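Local coordinates for protein probable ferredoxin-dependent nitrite reductase NirA (Mycobacterium tuberculosis, PDB 1ZJ8) that reduces sulfite to sulfide with electrons from ferredoxin, using one siroheme and one [4Fe-4S] cluster, probably for the biosynthesis of sulfur-containing amino acids and cofactors, at residues G114-A118 with A119-T123; V357-A361 with G362-G366; L395-D399 with A400-D404. All blocks are in the same frame, centred on the assembly; numbering follows the deposited sequence.

Interaction 1: residues G114-A118 with A119-T123; sequences GALSA and AALRT
Ser-117 and Ala-120 meet where an extended backbone at Ala-115 and Leu-116 bends directly into the first turn of helix 118-131. Backbone bonds close that turn: Leu-121 N donates to Ser-117 O at 3.1 Å, and Arg-122 N to Ala-118 O at 3.0 Å. The side chain of Ser-117 adds a third bond. Its chi1 of 68° puts OG between the backbone N and the carbonyl carbon, from where it turns back over the opening turn and accepts from Ala-120 N at 3.0 Å with an N-H...O angle of 158°. Ser-117 is therefore a worked example of the N-cap, in which a side-chain oxygen serves an amide that the first helical turn leaves without a backbone acceptor. Just before the cap, strand 115-116 forms one border of a five-stranded antiparallel sheet, with Leu-116 paired by backbone bonds to Ile-384, so the cap marks a direct strand-to-helix passage in the ferredoxin-like half domain. Leu-116 points toward the helix, its CB 4.3 Å from Ala-120 CB. Its CD1 lies 4.1 Å from Leu-121 CD1, the two leucine side chains crossing at about a right angle. Leu-121 continues beyond this pair onto Ile-384 and Phe-386 of the sheet and onto Leu-369 and Met-376 of helix 366-379. At the next residue after Ala-118, Ala-119 O receives both Thr-123 N and Thr-123 OG1, each at 3.0 Å, from opposite faces of its carbonyl plane. The guanidinium of Arg-122 leaves this contact for a salt bridge with Asp-374.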
# COMPACT_ATOMS: atom_id res chain seq x y z
N GLY A 114 3.34 -10.24 -2.71
CA GLY A 114 4.69 -9.73 -3.04
C GLY A 114 5.60 -10.68 -3.80
O GLY A 114 6.71 -10.30 -4.14
N ALA A 115 5.14 -11.88 -4.12
CA ALA A 115 6.04 -13.00 -4.39
C ALA A 115 6.41 -13.13 -5.86
O ALA A 115 5.52 -13.25 -6.68
CB ALA A 115 5.41 -14.29 -3.90
N LEU A 116 7.71 -13.15 -6.17
CA LEU A 116 8.21 -13.23 -7.55
C LEU A 116 9.39 -14.18 -7.68
O LEU A 116 10.11 -14.40 -6.71
CB LEU A 116 8.69 -11.86 -8.04
CG LEU A 116 7.76 -10.66 -7.88
CD1 LEU A 116 8.50 -9.36 -8.20
CD2 LEU A 116 6.50 -10.80 -8.77
N SER A 117 9.59 -14.73 -8.88
CA SER A 117 10.77 -15.53 -9.18
C SER A 117 11.89 -14.60 -9.60
O SER A 117 11.67 -13.41 -9.78
CB SER A 117 10.48 -16.55 -10.29
OG SER A 117 10.26 -15.92 -11.55
N ALA A 118 13.08 -15.14 -9.78
CA ALA A 118 14.18 -14.33 -10.28
C ALA A 118 13.89 -13.91 -11.71
O ALA A 118 14.12 -12.77 -12.08
CB ALA A 118 15.47 -15.11 -10.20
N ALA A 119 13.37 -14.84 -12.51
CA ALA A 119 12.99 -14.56 -13.91
C ALA A 119 11.96 -13.44 -14.03
O ALA A 119 12.08 -12.57 -14.90
CB ALA A 119 12.47 -15.83 -14.57
N ALA A 120 10.95 -13.47 -13.15
CA ALA A 120 9.91 -12.46 -13.17
C ALA A 120 10.47 -11.10 -12.79
O ALA A 120 10.07 -10.08 -13.36
CB ALA A 120 8.76 -12.86 -12.22
N LEU A 121 11.39 -11.08 -11.83
CA LEU A 121 12.04 -9.85 -11.37
C LEU A 121 12.90 -9.24 -12.49
O LEU A 121 12.95 -8.02 -12.66
CB LEU A 121 12.88 -10.12 -10.13
CG LEU A 121 13.44 -8.86 -9.45
CD1 LEU A 121 12.34 -8.15 -8.66
CD2 LEU A 121 14.67 -9.15 -8.56
N ARG A 122 13.56 -10.10 -13.26
CA ARG A 122 14.33 -9.67 -14.43
C ARG A 122 13.46 -9.04 -15.52
O ARG A 122 13.83 -8.02 -16.12
CB ARG A 122 15.10 -10.84 -15.00
CG ARG A 122 15.99 -10.45 -16.15
CD ARG A 122 16.64 -11.67 -16.75
NE ARG A 122 17.19 -12.56 -15.73
CZ ARG A 122 18.31 -12.32 -15.06
NH1 ARG A 122 19.02 -11.20 -15.29
NH2 ARG A 122 18.73 -13.20 -14.15
N THR A 123 12.31 -9.66 -15.78
CA THR A 123 11.35 -9.16 -16.75
C THR A 123 10.89 -7.76 -16.34
O THR A 123 10.99 -6.82 -17.11
CB THR A 123 10.15 -10.15 -16.89
OG1 THR A 123 10.63 -11.45 -17.27
CG2 THR A 123 9.09 -9.62 -17.90

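Interaction 2: residues V357-A361 with G362-G366; sequences VAPIA and GRVSG
Gly-362 and Pro-359 have the most surface buried where residues 357-361 double back into residues 362-366, with Ala-361 close behind. Gly-362 follows Ala-361 in a tight reversal, and both have positive phi, 53° at Ala-361 and 77° at Gly-362, a conformation that by itself favours glycine at the second of these positions. The reversal is closed by Arg-363 N, which donates to Ile-360 O at 3.2 Å; the bond is nearly straight at the hydrogen, but the donor stands well above the carbonyl plane. Pro-359 CB points toward the returning chain, and its ring packs there: CG comes within 4.3 Å of Gly-362 CA, while CB lies 3.8 Å from Arg-363 O and 4.1 Å from Val-364 CG1. Ile-360 O also accepts from Gln-446 of helix 442-455, and Arg-363 carries its guanidinium away from the turn to a salt bridge with Asp-137, in the strand beside which residues 363-365 run. The methyl group of Ala-361 meets Leu-425 and Ala-427 of strand 425-427 and lies about 8 Å from the side chain of Cys-428, which lines the iron-sulfur cluster pocket. The arrangement from Ile-360 to Arg-363 is a type I' beta turn, here set beside the cofactor site of a siroheme reductase, with Gly-362 about 7 Å from the bound siroheme.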
# COMPACT_ATOMS: atom_id res chain seq x y z
N VAL A 357 16.15 -5.51 2.43
CA VAL A 357 16.88 -4.29 2.11
C VAL A 357 15.94 -3.11 2.02
O VAL A 357 14.76 -3.26 1.70
CB VAL A 357 17.64 -4.35 0.78
CG1 VAL A 357 18.87 -5.21 0.92
CG2 VAL A 357 16.76 -4.86 -0.36
N ALA A 358 16.49 -1.94 2.28
CA ALA A 358 15.70 -0.73 2.41
C ALA A 358 16.16 0.29 1.40
O ALA A 358 17.19 0.93 1.59
CB ALA A 358 15.83 -0.13 3.83
N PRO A 359 15.38 0.47 0.34
CA PRO A 359 15.63 1.61 -0.51
C PRO A 359 15.11 2.85 0.22
O PRO A 359 14.84 2.79 1.42
CB PRO A 359 14.83 1.28 -1.77
CG PRO A 359 13.88 0.16 -1.41
CD PRO A 359 14.22 -0.34 -0.08
N ILE A 360 14.99 3.97 -0.50
CA ILE A 360 14.44 5.18 0.06
C ILE A 360 13.02 5.34 -0.49
O ILE A 360 12.83 5.71 -1.65
CB ILE A 360 15.31 6.40 -0.32
CG1 ILE A 360 16.66 6.34 0.40
CG2 ILE A 360 14.57 7.70 0.02
CD1 ILE A 360 17.58 7.52 0.11
N ALA A 361 12.03 5.05 0.35
CA ALA A 361 10.63 5.20 0.01
C ALA A 361 10.30 4.50 -1.27
O ALA A 361 9.71 5.09 -2.13
CB ALA A 361 10.30 6.67 -0.13
N GLY A 362 10.74 3.25 -1.42
CA GLY A 362 10.35 2.41 -2.56
C GLY A 362 11.04 2.68 -3.88
O GLY A 362 10.84 1.94 -4.85
N ARG A 363 11.88 3.72 -3.95
CA ARG A 363 12.44 4.15 -5.24
C ARG A 363 13.59 3.28 -5.68
O ARG A 363 14.64 3.29 -5.04
CB ARG A 363 12.94 5.60 -5.17
CG ARG A 363 13.78 6.02 -6.41
CD ARG A 363 13.37 7.36 -7.00
NE ARG A 363 12.10 7.23 -7.71
CZ ARG A 363 11.39 8.26 -8.15
NH1 ARG A 363 11.84 9.51 -8.01
NH2 ARG A 363 10.21 8.06 -8.74
N VAL A 364 13.40 2.55 -6.77
CA VAL A 364 14.47 1.80 -7.42
C VAL A 364 14.46 2.15 -8.93
O VAL A 364 14.23 3.31 -9.28
CB VAL A 364 14.37 0.23 -7.15
CG1 VAL A 364 14.63 -0.09 -5.67
CG2 VAL A 364 13.02 -0.36 -7.58
N SER A 365 14.71 1.17 -9.81
CA SER A 365 14.77 1.39 -11.26
C SER A 365 14.93 0.05 -11.99
O SER A 365 15.28 -0.98 -11.40
CB SER A 365 15.91 2.35 -11.66
OG SER A 365 17.21 1.87 -11.32
N GLY A 366 14.67 0.09 -13.30
CA GLY A 366 14.80 -1.09 -14.15
C GLY A 366 16.17 -1.67 -13.96
O GLY A 366 16.30 -2.83 -13.60

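Interaction 3: residues L395-D399 with A400-D404; sequences LDIPD and ALLDD
A strand-to-helix junction at the protein surface, where strand 392-397 of the ferredoxin-like half domain passes into helix 399-411, brings Ile-397 and Pro-398 against Leu-402 and Leu-401. Ile-397 points toward the helix. With CG2 anti to its backbone N, the CG2 methyl reaches Leu-402 CD1 at 3.6 Å and Leu-402 CA at 3.7 Å. The Leu-402 side chain crosses that of Ile-397 at about a right angle and also touches Val-355 of the neighbouring strand. A second apolar pair forms one residue along: the Pro-398 ring offers CG to Leu-401 CD1 at 3.5 Å, with the two side chains set at a slant to one another. Two backbone bonds make the turn. Leu-401 N donates to Pro-398 O at 3.1 Å, and Leu-402 N to Asp-399 O at 3.3 Å; in the latter the donor stands 70° out of the carbonyl plane, far from the lone pairs. Asp-399 CB points away from residues 400-404, and OD1 forms a salt bridge with Arg-347 and accepts from Asn-353. Asn-353 also faces Asp-396 and Ile-397 at a G1 beta bulge, so one residue of the adjacent strand serves both the end of strand 392-397 and the start of the helix. The chemistry thus divides: aliphatic contacts and two backbone bonds join the junction's halves, while Asp-399 is probably stabilised as a carboxylate by Arg-347, with Asn-353 as a second donor.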
# COMPACT_ATOMS: atom_id res chain seq x y z
N LEU A 395 14.86 -14.47 -0.41
CA LEU A 395 14.94 -15.70 0.39
C LEU A 395 16.02 -16.69 -0.10
O LEU A 395 16.61 -16.51 -1.16
CB LEU A 395 13.58 -16.40 0.39
CG LEU A 395 12.35 -15.53 0.61
CD1 LEU A 395 11.14 -16.42 0.63
CD2 LEU A 395 12.48 -14.79 1.90
N ASP A 396 16.25 -17.73 0.70
CA ASP A 396 17.11 -18.86 0.33
C ASP A 396 18.54 -18.45 0.04
O ASP A 396 19.14 -18.93 -0.92
CB ASP A 396 16.54 -19.58 -0.89
CG ASP A 396 15.02 -19.71 -0.85
OD1 ASP A 396 14.42 -19.46 0.21
OD2 ASP A 396 14.43 -20.04 -1.91
N ILE A 397 19.09 -17.56 0.87
CA ILE A 397 20.50 -17.19 0.82
C ILE A 397 21.26 -18.12 1.80
O ILE A 397 21.07 -18.02 3.03
CB ILE A 397 20.76 -15.68 1.23
CG1 ILE A 397 19.87 -14.71 0.45
CG2 ILE A 397 22.22 -15.28 1.01
CD1 ILE A 397 19.83 -14.93 -1.05
N PRO A 398 22.11 -19.02 1.27
CA PRO A 398 22.95 -19.80 2.17
C PRO A 398 24.07 -18.97 2.83
O PRO A 398 24.51 -17.97 2.27
CB PRO A 398 23.53 -20.89 1.27
CG PRO A 398 23.51 -20.32 -0.09
CD PRO A 398 22.33 -19.37 -0.14
N ASP A 399 24.50 -19.41 4.01
CA ASP A 399 25.51 -18.70 4.80
C ASP A 399 26.79 -18.37 4.03
O ASP A 399 27.32 -17.27 4.15
CB ASP A 399 25.88 -19.50 6.06
CG ASP A 399 24.83 -19.38 7.15
OD1 ASP A 399 24.03 -18.45 7.09
OD2 ASP A 399 24.81 -20.23 8.07
N ALA A 400 27.29 -19.33 3.26
CA ALA A 400 28.52 -19.11 2.49
C ALA A 400 28.47 -17.87 1.58
O ALA A 400 29.47 -17.17 1.39
CB ALA A 400 28.81 -20.35 1.65
N LEU A 401 27.30 -17.60 1.02
CA LEU A 401 27.13 -16.62 -0.03
C LEU A 401 26.56 -15.32 0.49
O LEU A 401 26.38 -14.36 -0.26
CB LEU A 401 26.19 -17.22 -1.09
CG LEU A 401 26.72 -18.52 -1.72
CD1 LEU A 401 25.68 -19.23 -2.56
CD2 LEU A 401 27.98 -18.24 -2.55
N LEU A 402 26.25 -15.30 1.78
CA LEU A 402 25.52 -14.18 2.37
C LEU A 402 26.28 -12.89 2.21
O LEU A 402 25.78 -11.94 1.64
CB LEU A 402 25.25 -14.41 3.86
CG LEU A 402 24.34 -13.43 4.62
CD1 LEU A 402 23.00 -13.32 3.94
CD2 LEU A 402 24.13 -13.91 6.05
N ASP A 403 27.51 -12.86 2.72
CA ASP A 403 28.30 -11.63 2.69
C ASP A 403 28.40 -11.00 1.32
O ASP A 403 28.22 -9.79 1.21
CB ASP A 403 29.72 -11.86 3.20
CG ASP A 403 29.78 -11.94 4.71
OD1 ASP A 403 29.12 -11.12 5.39
OD2 ASP A 403 30.50 -12.84 5.20
N ASP A 404 28.71 -11.81 0.30
CA ASP A 404 28.82 -11.30 -1.08
C ASP A 404 27.53 -10.66 -1.57
O ASP A 404 27.57 -9.54 -2.07
CB ASP A 404 29.29 -12.38 -2.05
CG ASP A 404 30.78 -12.70 -1.87
OD1 ASP A 404 31.54 -11.88 -1.30
OD2 ASP A 404 31.19 -13.80 -2.28

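Along the chain the three contacts come in series, all of them local bends rather than meetings of distant segments. Interaction 1 belongs to the first ferredoxin-like half domain, whereas interactions 2 and 3 share the second. The centres of interactions 1 and 2 are about 16 Å apart, those of 1 and 3 about 18 Å, and those of 2 and 3 about 21 Å, and none touches another. Strands 115-116 and 392-397 nevertheless enter one antiparallel sheet, with 384-386 between them, while residues 363-365 border the other five-stranded antiparallel sheet. Each half domain thus lends a strand to the other's sheet, and interaction 2 is the one beside the cofactors.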